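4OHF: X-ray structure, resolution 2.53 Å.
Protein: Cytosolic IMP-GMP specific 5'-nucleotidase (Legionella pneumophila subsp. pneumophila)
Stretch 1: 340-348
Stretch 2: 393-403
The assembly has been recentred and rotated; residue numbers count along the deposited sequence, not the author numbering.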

# COMPACT_ATOMS: atom_id res chain seq x y z
N ILE B 340 -17.77 31.59 32.40
CA ILE B 340 -16.32 31.71 32.23
C ILE B 340 -15.95 31.83 30.75
O ILE B 340 -15.05 32.58 30.39
CB ILE B 340 -15.56 30.50 32.84
CG1 ILE B 340 -15.60 30.56 34.37
CG2 ILE B 340 -14.10 30.53 32.40
CD1 ILE B 340 -14.68 31.63 34.98
N GLU B 341 -16.67 31.10 29.90
CA GLU B 341 -16.41 31.12 28.46
C GLU B 341 -16.60 32.54 27.93
O GLU B 341 -15.89 32.99 27.04
CB GLU B 341 -17.38 30.17 27.73
CG GLU B 341 -16.73 29.11 26.85
CD GLU B 341 -16.99 27.68 27.35
OE1 GLU B 341 -18.17 27.34 27.60
OE2 GLU B 341 -16.00 26.90 27.49
N LYS B 342 -17.59 33.23 28.49
CA LYS B 342 -17.88 34.59 28.08
C LYS B 342 -16.76 35.50 28.59
O LYS B 342 -16.29 36.38 27.88
CB LYS B 342 -19.22 35.04 28.66
CG LYS B 342 -20.42 34.26 28.11
CD LYS B 342 -21.73 34.68 28.77
CE LYS B 342 -22.90 33.82 28.31
NZ LYS B 342 -24.13 34.11 29.10
N LYS B 343 -16.35 35.26 29.83
CA LYS B 343 -15.29 36.05 30.46
C LYS B 343 -14.03 35.95 29.62
O LYS B 343 -13.34 36.95 29.41
CB LYS B 343 -15.01 35.51 31.87
CG LYS B 343 -14.36 36.52 32.81
CD LYS B 343 -15.35 37.62 33.18
CE LYS B 343 -16.58 37.03 33.87
NZ LYS B 343 -16.19 36.24 35.07
N ILE B 344 -13.75 34.74 29.15
CA ILE B 344 -12.57 34.51 28.33
C ILE B 344 -12.71 35.21 26.98
O ILE B 344 -11.72 35.65 26.39
CB ILE B 344 -12.35 33.00 28.13
CG1 ILE B 344 -12.09 32.36 29.50
CG2 ILE B 344 -11.16 32.77 27.20
CD1 ILE B 344 -11.77 30.86 29.47
N GLY B 345 -13.94 35.35 26.49
CA GLY B 345 -14.15 36.02 25.23
C GLY B 345 -13.90 37.52 25.32
O GLY B 345 -13.20 38.09 24.48
N GLU B 346 -14.47 38.16 26.34
CA GLU B 346 -14.29 39.61 26.54
C GLU B 346 -12.82 39.92 26.76
O GLU B 346 -12.33 40.97 26.33
CB GLU B 346 -15.08 40.09 27.76
CG GLU B 346 -16.60 39.93 27.66
CD GLU B 346 -17.31 40.11 29.01
OE1 GLU B 346 -18.54 39.84 29.07
OE2 GLU B 346 -16.66 40.52 30.00
N ALA B 347 -12.12 39.01 27.43
CA ALA B 347 -10.70 39.18 27.74
C ALA B 347 -9.84 39.01 26.51
O ALA B 347 -8.83 39.69 26.35
CB ALA B 347 -10.29 38.18 28.80
N MET B 348 -10.22 38.10 25.63
CA MET B 348 -9.42 37.91 24.44
C MET B 348 -9.62 39.11 23.53
O MET B 348 -8.67 39.62 22.94
CB MET B 348 -9.80 36.61 23.74
CG MET B 348 -9.32 35.39 24.51
SD MET B 348 -9.18 33.90 23.50
CE MET B 348 -10.75 32.99 23.88
N ARG B 393 -5.35 32.61 33.77
CA ARG B 393 -6.03 32.15 34.97
C ARG B 393 -7.47 31.76 34.61
O ARG B 393 -7.94 30.70 35.03
CB ARG B 393 -6.00 33.24 36.05
CG ARG B 393 -4.59 33.78 36.29
CD ARG B 393 -4.15 33.75 37.75
NE ARG B 393 -4.21 35.07 38.36
CZ ARG B 393 -3.24 35.59 39.11
NH1 ARG B 393 -2.13 34.90 39.35
NH2 ARG B 393 -3.38 36.80 39.61
N LEU B 394 -8.16 32.60 33.84
CA LEU B 394 -9.52 32.27 33.42
C LEU B 394 -9.53 30.93 32.71
O LEU B 394 -10.46 30.14 32.88
CB LEU B 394 -10.08 33.35 32.49
CG LEU B 394 -10.67 34.60 33.15
CD1 LEU B 394 -11.01 35.62 32.09
CD2 LEU B 394 -11.92 34.22 33.93
N LEU B 395 -8.51 30.65 31.90
CA LEU B 395 -8.43 29.38 31.20
C LEU B 395 -8.35 28.21 32.19
O LEU B 395 -9.15 27.28 32.12
CB LEU B 395 -7.23 29.35 30.24
CG LEU B 395 -7.25 30.30 29.03
CD1 LEU B 395 -5.93 30.20 28.27
CD2 LEU B 395 -8.42 29.98 28.11
N GLN B 396 -7.38 28.27 33.11
CA GLN B 396 -7.21 27.22 34.14
C GLN B 396 -8.56 26.95 34.82
O GLN B 396 -8.90 25.82 35.16
CB GLN B 396 -6.18 27.68 35.19
CG GLN B 396 -6.36 27.00 36.56
CD GLN B 396 -5.60 27.70 37.71
OE1 GLN B 396 -5.72 28.92 37.90
NE2 GLN B 396 -4.85 26.92 38.47
N GLU B 397 -9.32 28.02 35.02
CA GLU B 397 -10.63 27.95 35.64
C GLU B 397 -11.61 27.22 34.72
O GLU B 397 -12.46 26.45 35.19
CB GLU B 397 -11.13 29.36 35.89
CG GLU B 397 -12.54 29.45 36.35
CD GLU B 397 -12.66 30.30 37.58
OE1 GLU B 397 -12.50 31.55 37.46
OE2 GLU B 397 -12.88 29.71 38.66
N GLN B 398 -11.48 27.46 33.42
CA GLN B 398 -12.35 26.81 32.46
C GLN B 398 -12.09 25.31 32.42
O GLN B 398 -13.00 24.53 32.17
CB GLN B 398 -12.13 27.38 31.07
CG GLN B 398 -12.90 26.66 29.99
CD GLN B 398 -12.64 27.24 28.61
OE1 GLN B 398 -11.50 27.27 28.15
NE2 GLN B 398 -13.70 27.71 27.95
N ASN B 399 -10.85 24.92 32.67
CA ASN B 399 -10.48 23.52 32.64
C ASN B 399 -11.15 22.66 33.71
O ASN B 399 -11.41 21.47 33.49
CB ASN B 399 -8.96 23.39 32.72
CG ASN B 399 -8.29 23.76 31.41
OD1 ASN B 399 -7.06 23.83 31.32
ND2 ASN B 399 -9.09 24.01 30.38
N SER B 400 -11.43 23.26 34.86
CA SER B 400 -12.06 22.54 35.95
C SER B 400 -13.48 22.04 35.63
O SER B 400 -14.03 21.25 36.40
CB SER B 400 -12.10 23.42 37.20
OG SER B 400 -12.82 24.62 36.97
N PHE B 401 -14.07 22.51 34.53
CA PHE B 401 -15.42 22.07 34.13
C PHE B 401 -15.39 20.79 33.28
O PHE B 401 -16.43 20.17 33.05
CB PHE B 401 -16.14 23.16 33.33
CG PHE B 401 -16.50 24.37 34.14
CD1 PHE B 401 -15.62 25.46 34.22
CD2 PHE B 401 -17.70 24.43 34.84
CE1 PHE B 401 -15.94 26.58 35.00
CE2 PHE B 401 -18.01 25.54 35.62
CZ PHE B 401 -17.14 26.61 35.70
N TYR B 402 -14.21 20.40 32.83
CA TYR B 402 -14.07 19.21 32.00
C TYR B 402 -13.05 18.27 32.61
O TYR B 402 -12.36 18.62 33.57
CB TYR B 402 -13.62 19.61 30.60
CG TYR B 402 -14.47 20.70 29.98
CD1 TYR B 402 -15.77 20.43 29.55
CD2 TYR B 402 -13.99 22.00 29.84
CE1 TYR B 402 -16.56 21.41 28.98
CE2 TYR B 402 -14.79 23.01 29.28
CZ TYR B 402 -16.08 22.69 28.85
OH TYR B 402 -16.88 23.65 28.25
N ASN B 403 -12.97 17.06 32.05
CA ASN B 403 -12.05 16.04 32.51
C ASN B 403 -10.65 16.65 32.72
O ASN B 403 -10.05 17.19 31.79
CB ASN B 403 -12.01 14.92 31.46
CG ASN B 403 -10.98 13.86 31.78
OD1 ASN B 403 -9.78 14.10 31.69
ND2 ASN B 403 -11.46 12.68 32.18

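Two helical segments of one chain pack here in nearly antiparallel fashion. Their axes cross at 158° and approach to 9.7 Å. Ile340 lies across from Gln398, and Ile344 across from Leu394.

The polar part of the contact centres on Glu341. Its CB points sideways, but the carboxylate reaches the second stretch. Gln398 donates through NE2 to Glu341 OE2 at 2.5 Å. This distance is very short, and the N-H...acceptor angle of 121° is far from linear. The same oxygen accepts a weak hydrogen bond from Tyr402 OH, with OH and Glu341 OE2 3.5 Å apart. It lies at the edge of the tyrosine ring, near its plane. Glu341 OE2 therefore serves two donors, one from the helix and one from the turn that runs from Asn399 to Tyr402.

Several other polar groups, mostly of the backbone, are satisfied within their own stretch. Ser400 OG donates to Glu397 O at 2.6 Å, and Ser400 N makes a weak bond to the same oxygen. Leu394 O accepts from Gln398 N at 2.9 Å. That carbonyl also packs against Ile344, whose CD1 is 3.7 Å from Leu394 O. Ile340 O accepts from Ile344 N at 2.8 Å. Glu397 OE1 lies 3.3 Å from Ile340 CD1, a contact with carbon that gives the oxygen no donor.

The apolar packing is built around Leu394. Its side chain is a knob in a hole formed by Ile340, Lys343, Ile344 and Ala347. Lys343 contributes aliphatic carbon here: its CG is 3.5 Å from Leu394 CD2. Ile344 CG1 meets Leu394 CB at 3.7 Å. Ile344 CD1 also touches Leu395 CD2 at 3.7 Å, although the CB of Leu395 points away. Ile340 CG1 approaches Phe401 CE1 obliquely at 4.0 Å, extending the apolar contact beyond Leu394.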